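Local coordinates for novel protein similar to vertebrate potassium voltage-gated channel, subfamily H (Eag-related) family (Danio rerio, PDB 3UKV) that probably forms the potassium-conducting pore of a voltage-gated channel, of which this chain is the cytoplasmic C-linker and cyclic nucleotide-binding homology domain, at residues L65-A70 against C90-S95; I98-C103 against Y167-Y172. All coordinates share one frame; numbering follows the deposited sequence.

Interaction 1. Residues L65-A70 against C90-S95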
loop_
_atom_site.group_PDB
_atom_site.type_symbol
_atom_site.label_atom_id
_atom_site.label_comp_id
_atom_site.label_asym_id
_atom_site.label_seq_id
_atom_site.Cartn_x
_atom_site.Cartn_y
_atom_site.Cartn_z
ATOM N N LEU A 65 5.177 -22.838 -1.728
ATOM C CA LEU A 65 5.028 -22.238 -0.402
ATOM C C LEU A 65 3.685 -21.553 -0.299
ATOM O O LEU A 65 3.003 -21.656 0.707
ATOM C CB LEU A 65 6.137 -21.245 -0.096
ATOM C CG LEU A 65 6.312 -20.913 1.384
ATOM C CD1 LEU A 65 6.376 -22.161 2.273
ATOM C CD2 LEU A 65 7.563 -20.080 1.540
ATOM N N ARG A 66 3.298 -20.870 -1.362
ATOM C CA ARG A 66 1.993 -20.259 -1.381
ATOM C C ARG A 66 0.895 -21.313 -1.161
ATOM O O ARG A 66 -0.033 -21.080 -0.381
ATOM C CB ARG A 66 1.777 -19.430 -2.659
ATOM C CG ARG A 66 2.629 -18.168 -2.723
ATOM C CD ARG A 66 2.568 -17.492 -4.080
ATOM N NE ARG A 66 1.203 -17.187 -4.495
ATOM C CZ ARG A 66 0.562 -16.064 -4.179
ATOM N NH1 ARG A 66 1.152 -15.148 -3.428
ATOM N NH2 ARG A 66 -0.670 -15.857 -4.599
ATOM N N ALA A 67 0.983 -22.466 -1.816
ATOM C CA ALA A 67 -0.063 -23.487 -1.639
ATOM C C ALA A 67 -0.120 -24.025 -0.187
ATOM O O ALA A 67 -1.209 -24.189 0.371
ATOM C CB ALA A 67 0.101 -24.628 -2.638
ATOM N N ASP A 68 1.047 -24.286 0.409
ATOM C CA ASP A 68 1.109 -24.784 1.764
ATOM C C ASP A 68 0.503 -23.751 2.707
ATOM O O ASP A 68 -0.295 -24.091 3.591
ATOM C CB ASP A 68 2.542 -25.101 2.178
ATOM C CG ASP A 68 3.127 -26.287 1.433
ATOM O OD1 ASP A 68 2.365 -27.094 0.858
ATOM O OD2 ASP A 68 4.365 -26.416 1.428
ATOM N N ILE A 69 0.863 -22.486 2.523
ATOM C CA ILE A 69 0.242 -21.448 3.327
ATOM C C ILE A 69 -1.279 -21.452 3.137
ATOM O O ILE A 69 -2.015 -21.615 4.095
ATOM C CB ILE A 69 0.788 -20.043 3.012
ATOM C CG1 ILE A 69 2.287 -19.975 3.275
ATOM C CG2 ILE A 69 0.040 -19.005 3.836
ATOM C CD1 ILE A 69 2.934 -18.707 2.810
ATOM N N ALA A 70 -1.749 -21.265 1.911
ATOM C CA ALA A 70 -3.183 -21.225 1.637
ATOM C C ALA A 70 -3.949 -22.381 2.268
ATOM O O ALA A 70 -5.064 -22.203 2.766
ATOM C CB ALA A 70 -3.442 -21.191 0.131
ATOM N N CYS A 90 -7.845 -20.213 -7.912
ATOM C CA CYS A 90 -8.403 -18.879 -7.796
ATOM C C CYS A 90 -8.621 -18.583 -6.323
ATOM O O CYS A 90 -8.237 -17.521 -5.830
ATOM C CB CYS A 90 -9.699 -18.754 -8.595
ATOM S SG CYS A 90 -10.721 -17.300 -8.232
ATOM N N LEU A 91 -9.216 -19.537 -5.612
ATOM C CA LEU A 91 -9.486 -19.353 -4.200
ATOM C C LEU A 91 -8.224 -19.229 -3.347
ATOM O O LEU A 91 -8.182 -18.382 -2.457
ATOM C CB LEU A 91 -10.386 -20.455 -3.673
ATOM C CG LEU A 91 -11.869 -20.525 -4.080
ATOM C CD1 LEU A 91 -12.531 -21.819 -3.563
ATOM C CD2 LEU A 91 -12.612 -19.329 -3.559
ATOM N N ARG A 92 -7.198 -20.035 -3.616
ATOM C CA ARG A 92 -5.927 -19.896 -2.906
ATOM C C ARG A 92 -5.357 -18.473 -3.027
ATOM O O ARG A 92 -4.836 -17.912 -2.069
ATOM C CB ARG A 92 -4.900 -20.922 -3.401
ATOM C CG ARG A 92 -3.455 -20.359 -3.536
ATOM C CD ARG A 92 -2.651 -21.079 -4.641
ATOM N NE ARG A 92 -2.959 -22.486 -4.488
ATOM C CZ ARG A 92 -2.736 -23.428 -5.402
ATOM N NH1 ARG A 92 -2.159 -23.099 -6.569
ATOM N NH2 ARG A 92 -3.090 -24.702 -5.125
ATOM N N SER A 93 -5.477 -17.879 -4.206
ATOM C CA SER A 93 -4.923 -16.544 -4.428
ATOM C C SER A 93 -5.740 -15.491 -3.699
ATOM O O SER A 93 -5.184 -14.547 -3.150
ATOM C CB SER A 93 -4.851 -16.210 -5.921
ATOM O OG SER A 93 -4.218 -17.261 -6.634
ATOM N N LEU A 94 -7.062 -15.658 -3.703
ATOM C CA LEU A 94 -7.937 -14.730 -3.015
ATOM C C LEU A 94 -7.654 -14.830 -1.542
ATOM O O LEU A 94 -7.565 -13.829 -0.851
ATOM C CB LEU A 94 -9.382 -15.075 -3.262
ATOM C CG LEU A 94 -9.890 -14.640 -4.624
ATOM C CD1 LEU A 94 -11.395 -14.926 -4.804
ATOM C CD2 LEU A 94 -9.572 -13.167 -4.775
ATOM N N SER A 95 -7.474 -16.053 -1.060
ATOM C CA SER A 95 -7.257 -16.250 0.361
ATOM C C SER A 95 -5.932 -15.652 0.838
ATOM O O SER A 95 -5.776 -15.332 2.002
ATOM C CB SER A 95 -7.337 -17.737 0.704
ATOM O OG SER A 95 -6.160 -18.439 0.336
HETATM O O HOH W 1 -3.004 -13.821 -4.133
#

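Interaction 2. Residues I98-C103 against Y167-Y172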
loop_
_atom_site.group_PDB
_atom_site.type_symbol
_atom_site.label_atom_id
_atom_site.label_comp_id
_atom_site.label_asym_id
_atom_site.label_seq_id
_atom_site.Cartn_x
_atom_site.Cartn_y
_atom_site.Cartn_z
ATOM N N ILE A 98 -6.794 -11.632 1.345
ATOM C CA ILE A 98 -7.762 -11.217 2.351
ATOM C C ILE A 98 -7.065 -10.683 3.600
ATOM O O ILE A 98 -6.120 -11.283 4.079
ATOM C CB ILE A 98 -8.686 -12.381 2.748
ATOM C CG1 ILE A 98 -9.676 -12.688 1.622
ATOM C CG2 ILE A 98 -9.481 -12.060 4.028
ATOM C CD1 ILE A 98 -10.642 -13.817 1.962
ATOM N N LYS A 99 -7.525 -9.547 4.117
ATOM C CA LYS A 99 -6.983 -8.969 5.356
ATOM C C LYS A 99 -8.089 -8.751 6.378
ATOM O O LYS A 99 -9.267 -8.880 6.079
ATOM C CB LYS A 99 -6.311 -7.618 5.089
ATOM C CG LYS A 99 -5.547 -7.510 3.776
ATOM C CD LYS A 99 -4.217 -6.843 4.009
ATOM C CE LYS A 99 -3.291 -7.004 2.831
ATOM N NZ LYS A 99 -1.874 -7.162 3.290
ATOM N N THR A 100 -7.702 -8.375 7.584
ATOM C CA THR A 100 -8.663 -8.095 8.653
ATOM C C THR A 100 -8.431 -6.766 9.384
ATOM O O THR A 100 -7.342 -6.183 9.350
ATOM C CB THR A 100 -8.675 -9.230 9.711
ATOM O OG1 THR A 100 -7.353 -9.769 9.859
ATOM C CG2 THR A 100 -9.609 -10.341 9.288
ATOM N N SER A 101 -9.478 -6.286 10.047
ATOM C CA SER A 101 -9.341 -5.158 10.957
ATOM C C SER A 101 -10.474 -5.179 11.952
ATOM O O SER A 101 -11.607 -5.495 11.598
ATOM C CB SER A 101 -9.341 -3.823 10.207
ATOM O OG SER A 101 -9.317 -2.744 11.133
ATOM N N PHE A 102 -10.144 -4.850 13.194
ATOM C CA PHE A 102 -11.131 -4.696 14.250
ATOM C C PHE A 102 -11.718 -3.332 14.057
ATOM O O PHE A 102 -11.099 -2.472 13.443
ATOM C CB PHE A 102 -10.489 -4.794 15.639
ATOM C CG PHE A 102 -9.904 -6.142 15.949
ATOM C CD1 PHE A 102 -8.963 -6.287 16.969
ATOM C CD2 PHE A 102 -10.276 -7.269 15.218
ATOM C CE1 PHE A 102 -8.396 -7.531 17.265
ATOM C CE2 PHE A 102 -9.716 -8.518 15.506
ATOM C CZ PHE A 102 -8.775 -8.643 16.541
ATOM N N CYS A 103 -12.914 -3.124 14.569
ATOM C CA CYS A 103 -13.560 -1.835 14.400
ATOM C C CYS A 103 -14.373 -1.535 15.656
ATOM O O CYS A 103 -15.128 -2.369 16.122
ATOM C CB CYS A 103 -14.429 -1.853 13.136
ATOM S SG CYS A 103 -14.795 -0.229 12.413
ATOM N N TYR A 167 -18.267 -3.591 18.728
ATOM C CA TYR A 167 -16.951 -4.021 18.295
ATOM C C TYR A 167 -17.075 -5.003 17.131
ATOM O O TYR A 167 -17.740 -6.026 17.241
ATOM C CB TYR A 167 -16.150 -4.622 19.462
ATOM C CG TYR A 167 -15.664 -3.552 20.417
ATOM C CD1 TYR A 167 -14.448 -2.899 20.218
ATOM C CD2 TYR A 167 -16.443 -3.165 21.506
ATOM C CE1 TYR A 167 -14.018 -1.902 21.088
ATOM C CE2 TYR A 167 -16.029 -2.168 22.378
ATOM C CZ TYR A 167 -14.820 -1.543 22.168
ATOM O OH TYR A 167 -14.432 -0.562 23.056
ATOM N N CYS A 168 -16.438 -4.674 16.013
ATOM C CA CYS A 168 -16.487 -5.517 14.830
ATOM C C CYS A 168 -15.154 -6.124 14.441
ATOM O O CYS A 168 -14.086 -5.569 14.680
ATOM C CB CYS A 168 -17.005 -4.726 13.645
ATOM S SG CYS A 168 -18.731 -4.335 13.729
ATOM N N ASP A 169 -15.239 -7.287 13.827
ATOM C CA ASP A 169 -14.102 -7.847 13.160
ATOM C C ASP A 169 -14.524 -7.996 11.716
ATOM O O ASP A 169 -15.554 -8.592 11.424
ATOM C CB ASP A 169 -13.720 -9.188 13.756
ATOM C CG ASP A 169 -12.287 -9.582 13.418
ATOM O OD1 ASP A 169 -11.625 -8.846 12.641
ATOM O OD2 ASP A 169 -11.823 -10.632 13.917
ATOM N N LEU A 170 -13.738 -7.429 10.813
ATOM C CA LEU A 170 -14.085 -7.440 9.401
ATOM C C LEU A 170 -13.019 -8.119 8.584
ATOM O O LEU A 170 -11.858 -8.139 8.958
ATOM C CB LEU A 170 -14.231 -6.023 8.878
ATOM C CG LEU A 170 -15.183 -5.106 9.637
ATOM C CD1 LEU A 170 -14.864 -3.685 9.220
ATOM C CD2 LEU A 170 -16.661 -5.445 9.417
ATOM N N GLN A 171 -13.431 -8.686 7.463
ATOM C CA GLN A 171 -12.501 -9.183 6.467
ATOM C C GLN A 171 -12.654 -8.354 5.210
ATOM O O GLN A 171 -13.743 -7.852 4.949
ATOM C CB GLN A 171 -12.796 -10.634 6.146
ATOM C CG GLN A 171 -11.858 -11.599 6.778
ATOM C CD GLN A 171 -12.419 -13.002 6.747
ATOM O OE1 GLN A 171 -12.769 -13.522 5.685
ATOM N NE2 GLN A 171 -12.547 -13.609 7.918
ATOM N N TYR A 172 -11.588 -8.203 4.424
ATOM C CA TYR A 172 -11.730 -7.435 3.191
ATOM C C TYR A 172 -10.780 -7.845 2.098
ATOM O O TYR A 172 -9.787 -8.499 2.358
ATOM C CB TYR A 172 -11.657 -5.921 3.450
ATOM C CG TYR A 172 -10.310 -5.392 3.901
ATOM C CD1 TYR A 172 -9.411 -4.838 2.986
ATOM C CD2 TYR A 172 -9.950 -5.408 5.241
ATOM C CE1 TYR A 172 -8.184 -4.348 3.401
ATOM C CE2 TYR A 172 -8.732 -4.935 5.661
ATOM C CZ TYR A 172 -7.846 -4.396 4.746
ATOM O OH TYR A 172 -6.620 -3.902 5.193
HETATM O O HOH W 2 -5.716 -4.774 7.275
#

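Interaction 1. Residues L65-A70 against C90-S95
A helix-helix crossing at the surface, between 63-70 and 88-95, brings A67 and A70 up against R92. The short axes approach to 9.6 Å at 78°, so contact is confined to a small patch. A70 points its CB toward helix 88-95, where it rests on the start of the R92 side chain, 3.8 Å from CG, and also lies 3.9 Å from S95 OG. The R92 chain bends at chi3 (-42°), carrying the guanidinium from A70 toward A67, one face over its methyl, with A67 CB 3.9 Å above the plane and offset toward the rim. In the fold, helix 63-70 belongs, as in related channels, to the C-linker, and helix 88-95 probably to the start of the cyclic nucleotide-binding homology domain. S95 OG turns back within its own helix to donate to R92 O at 2.8 Å, from above the carbonyl plane. R66 reaches across alongside S93: its NH2 gives a hydrogen bond to a water in the guanidinium plane (3.1 Å), which donates to S93 O. R66 NH1 is held by L58 O. The far side of helix 63-70 faces the second subunit, where D68 makes a salt bridge to R37 of that chain.

Interaction 2. Residues I98-C103 against Y167-Y172
K99 and Y172 begin an antiparallel ladder that runs through S101 and L170 to C103 and C168, each of these pairs joined by two backbone hydrogen bonds. The bond from C168 N to C103 O is nearly straight (173°). The close packing lies on the face these six residues share. Y172, its CG set between the backbone N and carbonyl carbon (chi1 68°), swings its ring back over the neighbouring strand, and K99 CB sits over the ring face as a CH-pi contact, 4.0 Å from the centroid. D53 then ties both ends down, its carboxylate pairing with K99 NZ and its backbone N donating to Y172 OH. Further along, C103 CB meets C168 CB at 3.9 Å, and L170 and C168 pack inward on M127. These are the first and eighth strands of the cupin-like beta-roll, and strand 118-122 continues the sheet beyond 168-174. On the other face, T100, F102 and D169 are looser and more open to solvent. D169 OD1 lies in the plane of the F102 ring, at its edge, 3.3 Å from CD2, with ring and carboxylate planes 80° apart; the partly positive C-H ring edge probably favours this. T100 CG2 lies beside Q171 CG (3.6 Å), while the Q171 amide is anchored by L77 N and the E76 carboxylate.

Overall arrangement
Interaction 1 is a surface contact and interaction 2 a partly buried one nearer the middle of the chain; their centres are about 20 Å apart. They share no helix or strand, yet they follow in series: helix 88-95, the second partner of interaction 1, is followed, after a short link, by strand 99-103, the first partner of interaction 2. The chemistry differs accordingly. The helices meet through methyl groups, an arginine face and a bridging water, without a direct hydrogen bond between them, whereas the strands are bound by six backbone hydrogen bonds and bury nearly three times as much surface. Interaction 1 also lies beside the second subunit, while interaction 2 is touched by no other chain of the assembly.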